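Local coordinates for metal cation efflux system protein CzcD (Cupriavidus metallidurans, PDB 6VD9) that binds and transports zinc and confers low-level metal resistance, probably by cation efflux from cytoplasm to periplasm, and is represented here by its C-terminal cytoplasmic domain, at residues A[20-25]-A[37-42]. Numbering follows the deposited sequence.
Sequences SFHDLH and TVHVVN. With NI (nickel (II) ion), chain E.
His-22 and His-39 form a cross-strand, hydrogen-bonded pair of the antiparallel strands 20-25 and 37-42; their side chains cross obliquely, with the rings turned 44° apart, neither stacked nor edge to face. CG of His-22 lies between its backbone N and carbonyl carbon (chi1 54°), and the ring receives CB of His-39 over one face in a CH-pi contact, 3.7 Å from the centroid. NE2 of His-22 binds the nickel ion at 2.3 Å. ND1 of His-39 lies farther from the metal, 2.7 Å from the nickel ion. The same nitrogen is hydrogen-bonded to Glu-74, which completes the protein part of the site; three waters also bind the nickel. NE2 of His-39 bonds to Thr-70 of the second subunit, so both ring nitrogens are held. The two strands form a beta hairpin in the dimerisation domain of this cation diffusion facilitator. A beta bulge at Asp-23 and Leu-24, with phi and psi both positive at Asp-23, shifts the register between His-22 and His-25. OD2 of Asp-23 stands 4.2 Å above the plane of the His-39 ring, over its centre, and accepts a bond from a nickel-bound water. Another water bridges Asp-23 O and Thr-37 OG1. Away from the nickel, where Phe-21 and Leu-24 pack on helix 5-13, CG2 of Val-38 meets CD1 of Phe-21 obliquely at 3.7 Å, while CD1 of Leu-24 reaches CB of Val-38, also at 3.7 Å.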
ATOM      1  N   SER A  20      -7.828 -12.564   1.377  1.00 18.24           N
ATOM      2  CA  SER A  20      -9.013 -11.693   1.244  1.00 16.98           C
ATOM      3  C   SER A  20      -8.535 -10.267   0.948  1.00 15.90           C
ATOM      4  O   SER A  20      -7.343 -10.005   1.069  1.00 16.13           O
ATOM      5  CB  SER A  20      -9.872 -11.752   2.478  1.00 17.27           C
ATOM      6  OG  SER A  20      -9.206 -11.200   3.609  1.00 18.05           O
ATOM      7  N   PHE A  21      -9.433  -9.359   0.671  1.00 16.29           N
ATOM      8  CA  PHE A  21      -9.063  -7.937   0.520  1.00 15.86           C
ATOM      9  C   PHE A  21     -10.215  -7.077   0.986  1.00 16.90           C
ATOM     10  O   PHE A  21     -11.350  -7.550   1.035  1.00 19.60           O
ATOM     11  CB  PHE A  21      -8.671  -7.678  -0.933  1.00 16.37           C
ATOM     12  CG  PHE A  21      -9.846  -7.616  -1.870  1.00 17.51           C
ATOM     13  CD1 PHE A  21     -10.415  -6.417  -2.167  1.00 17.42           C
ATOM     14  CD2 PHE A  21     -10.290  -8.747  -2.549  1.00 18.27           C
ATOM     15  CE1 PHE A  21     -11.535  -6.365  -2.985  1.00 21.60           C
ATOM     16  CE2 PHE A  21     -11.369  -8.677  -3.415  1.00 17.77           C
ATOM     17  CZ  PHE A  21     -11.961  -7.487  -3.648  1.00 20.34           C
ATOM     18  N   HIS A  22      -9.956  -5.815   1.254  1.00 16.06           N
ATOM     19  CA  HIS A  22     -11.042  -4.853   1.559  1.00 16.32           C
ATOM     20  C   HIS A  22     -10.539  -3.491   1.132  1.00 16.93           C
ATOM     21  O   HIS A  22      -9.319  -3.374   0.807  1.00 14.96           O
ATOM     22  CB  HIS A  22     -11.414  -4.923   3.042  1.00 16.05           C
ATOM     23  CG  HIS A  22     -10.260  -4.741   3.958  1.00 19.27           C
ATOM     24  ND1 HIS A  22      -9.440  -5.815   4.364  1.00 20.71           N
ATOM     25  CD2 HIS A  22      -9.791  -3.650   4.591  1.00 21.78           C
ATOM     26  CE1 HIS A  22      -8.514  -5.351   5.179  1.00 20.01           C
ATOM     27  NE2 HIS A  22      -8.706  -4.051   5.337  1.00 21.60           N
ATOM     28  N   ASP A  23     -11.421  -2.503   1.206  1.00 18.17           N
ATOM     29  CA  ASP A  23     -11.096  -1.071   0.939  1.00 20.13           C
ATOM     30  C   ASP A  23     -10.410  -0.953  -0.442  1.00 20.75           C
ATOM     31  O   ASP A  23      -9.399  -0.210  -0.546  1.00 20.15           O
ATOM     32  CB  ASP A  23     -10.200  -0.472   2.033  1.00 23.83           C
ATOM     33  CG  ASP A  23     -10.747  -0.491   3.463  1.00 29.76           C
ATOM     34  OD1 ASP A  23     -11.827  -0.991   3.660  1.00 31.09           O
ATOM     35  OD2 ASP A  23     -10.028  -0.035   4.374  1.00 39.95           O
ATOM     36  N   LEU A  24     -10.915  -1.660  -1.456  1.00 20.10           N
ATOM     37  CA  LEU A  24     -10.463  -1.500  -2.855  1.00 18.31           C
ATOM     38  C   LEU A  24     -11.055  -0.194  -3.357  1.00 17.68           C
ATOM     39  O   LEU A  24     -12.314  -0.051  -3.297  1.00 24.46           O
ATOM     40  CB  LEU A  24     -10.912  -2.683  -3.723  1.00 17.53           C
ATOM     41  CG  LEU A  24     -10.629  -2.586  -5.209  1.00 16.67           C
ATOM     42  CD1 LEU A  24      -9.103  -2.504  -5.485  1.00 16.27           C
ATOM     43  CD2 LEU A  24     -11.180  -3.812  -5.916  1.00 19.10           C
ATOM     44  N   HIS A  25     -10.217   0.717  -3.789  1.00 15.86           N
ATOM     45  CA  HIS A  25     -10.649   1.980  -4.446  0.50 19.28           C
ATOM     46  C   HIS A  25      -9.954   2.138  -5.790  1.00 20.12           C
ATOM     47  O   HIS A  25      -8.731   1.946  -5.889  1.00 18.35           O
ATOM     48  CB  HIS A  25     -10.419   3.198  -3.553  0.50 19.49           C
ATOM     49  CG  HIS A  25     -11.013   3.085  -2.196  0.50 20.30           C
ATOM     50  ND1 HIS A  25     -12.339   3.391  -1.930  0.50 23.24           N
ATOM     51  CD2 HIS A  25     -10.449   2.793  -1.003  0.50 22.09           C
ATOM     52  CE1 HIS A  25     -12.568   3.233  -0.643  0.50 21.75           C
ATOM     53  NE2 HIS A  25     -11.428   2.899  -0.053  0.50 22.22           N
ATOM     54  N   THR A  37      -6.082   1.707  -4.833  1.00 17.16           N
ATOM     55  CA  THR A  37      -5.530   1.344  -3.505  1.00 17.15           C
ATOM     56  C   THR A  37      -6.313   0.124  -3.055  1.00 16.20           C
ATOM     57  O   THR A  37      -7.514   0.032  -3.388  1.00 15.31           O
ATOM     58  CB  THR A  37      -5.573   2.491  -2.490  1.00 17.94           C
ATOM     59  OG1 THR A  37      -6.938   2.813  -2.276  1.00 20.61           O
ATOM     60  CG2 THR A  37      -4.864   3.738  -2.985  1.00 20.11           C
ATOM     61  N   VAL A  38      -5.668  -0.712  -2.259  1.00 14.75           N
ATOM     62  CA  VAL A  38      -6.352  -1.901  -1.713  1.00 15.98           C
ATOM     63  C   VAL A  38      -5.603  -2.381  -0.481  1.00 15.01           C
ATOM     64  O   VAL A  38      -4.393  -2.158  -0.385  1.00 14.95           O
ATOM     65  CB  VAL A  38      -6.553  -2.989  -2.784  1.00 15.35           C
ATOM     66  CG1 VAL A  38      -5.250  -3.615  -3.258  1.00 15.51           C
ATOM     67  CG2 VAL A  38      -7.551  -4.039  -2.320  1.00 17.86           C
ATOM     68  N   HIS A  39      -6.352  -2.930   0.474  1.00 15.13           N
ATOM     69  CA  HIS A  39      -5.801  -3.645   1.652  1.00 15.88           C
ATOM     70  C   HIS A  39      -5.934  -5.163   1.457  1.00 16.81           C
ATOM     71  O   HIS A  39      -7.059  -5.666   1.363  1.00 19.91           O
ATOM     72  CB  HIS A  39      -6.421  -3.152   2.952  1.00 18.36           C
ATOM     73  CG  HIS A  39      -6.119  -1.725   3.252  1.00 20.23           C
ATOM     74  ND1 HIS A  39      -5.815  -1.301   4.526  1.00 25.50           N
ATOM     75  CD2 HIS A  39      -6.133  -0.611   2.483  1.00 23.32           C
ATOM     76  CE1 HIS A  39      -5.636   0.009   4.516  1.00 24.60           C
ATOM     77  NE2 HIS A  39      -5.810   0.448   3.285  1.00 21.45           N
ATOM     78  N   VAL A  40      -4.820  -5.876   1.433  1.00 14.67           N
ATOM     79  CA  VAL A  40      -4.819  -7.342   1.160  1.00 16.03           C
ATOM     80  C   VAL A  40      -4.466  -8.085   2.444  1.00 17.53           C
ATOM     81  O   VAL A  40      -3.448  -7.733   3.116  1.00 18.35           O
ATOM     82  CB  VAL A  40      -3.865  -7.703   0.016  1.00 16.71           C
ATOM     83  CG1 VAL A  40      -3.676  -9.198  -0.105  1.00 17.42           C
ATOM     84  CG2 VAL A  40      -4.361  -7.095  -1.292  1.00 17.36           C
ATOM     85  N   VAL A  41      -5.251  -9.109   2.775  1.00 17.13           N
ATOM     86  CA  VAL A  41      -4.863 -10.033   3.874  1.00 17.17           C
ATOM     87  C   VAL A  41      -4.128 -11.185   3.191  1.00 17.46           C
ATOM     88  O   VAL A  41      -4.745 -11.877   2.361  1.00 16.77           O
ATOM     89  CB  VAL A  41      -6.084 -10.477   4.687  1.00 18.73           C
ATOM     90  CG1 VAL A  41      -5.681 -11.479   5.766  1.00 21.31           C
ATOM     91  CG2 VAL A  41      -6.821  -9.277   5.281  1.00 19.34           C
ATOM     92  N   ASN A  42      -2.831 -11.351   3.458  1.00 16.71           N
ATOM     93  CA  ASN A  42      -2.029 -12.411   2.790  1.00 17.26           C
ATOM     94  C   ASN A  42      -2.139 -13.663   3.659  1.00 17.01           C
ATOM     95  O   ASN A  42      -2.455 -13.507   4.857  1.00 16.77           O
ATOM     96  CB  ASN A  42      -0.584 -11.990   2.559  1.00 18.82           C
ATOM     97  CG  ASN A  42       0.115 -11.594   3.841  1.00 19.02           C
ATOM     98  OD1 ASN A  42       0.853 -12.414   4.416  1.00 24.31           O
ATOM     99  ND2 ASN A  42      -0.058 -10.358   4.268  1.00 15.19           N
TER
HETATM  100 NI    NI E 301      -7.153  -2.663   6.365  0.50 22.99          NI
HETATM  101  O   HOH W   1      -7.683   1.521  -0.070  1.00 28.58           O
HETATM  102  O   HOH W   2      -8.899  -0.887   6.508  1.00 35.93           O
HETATM  103  O   HOH W   3      -6.062  -1.730   7.600  1.00 32.80           O
HETATM  104  O   HOH W   4      -7.839  -3.701   8.248  1.00 37.86           O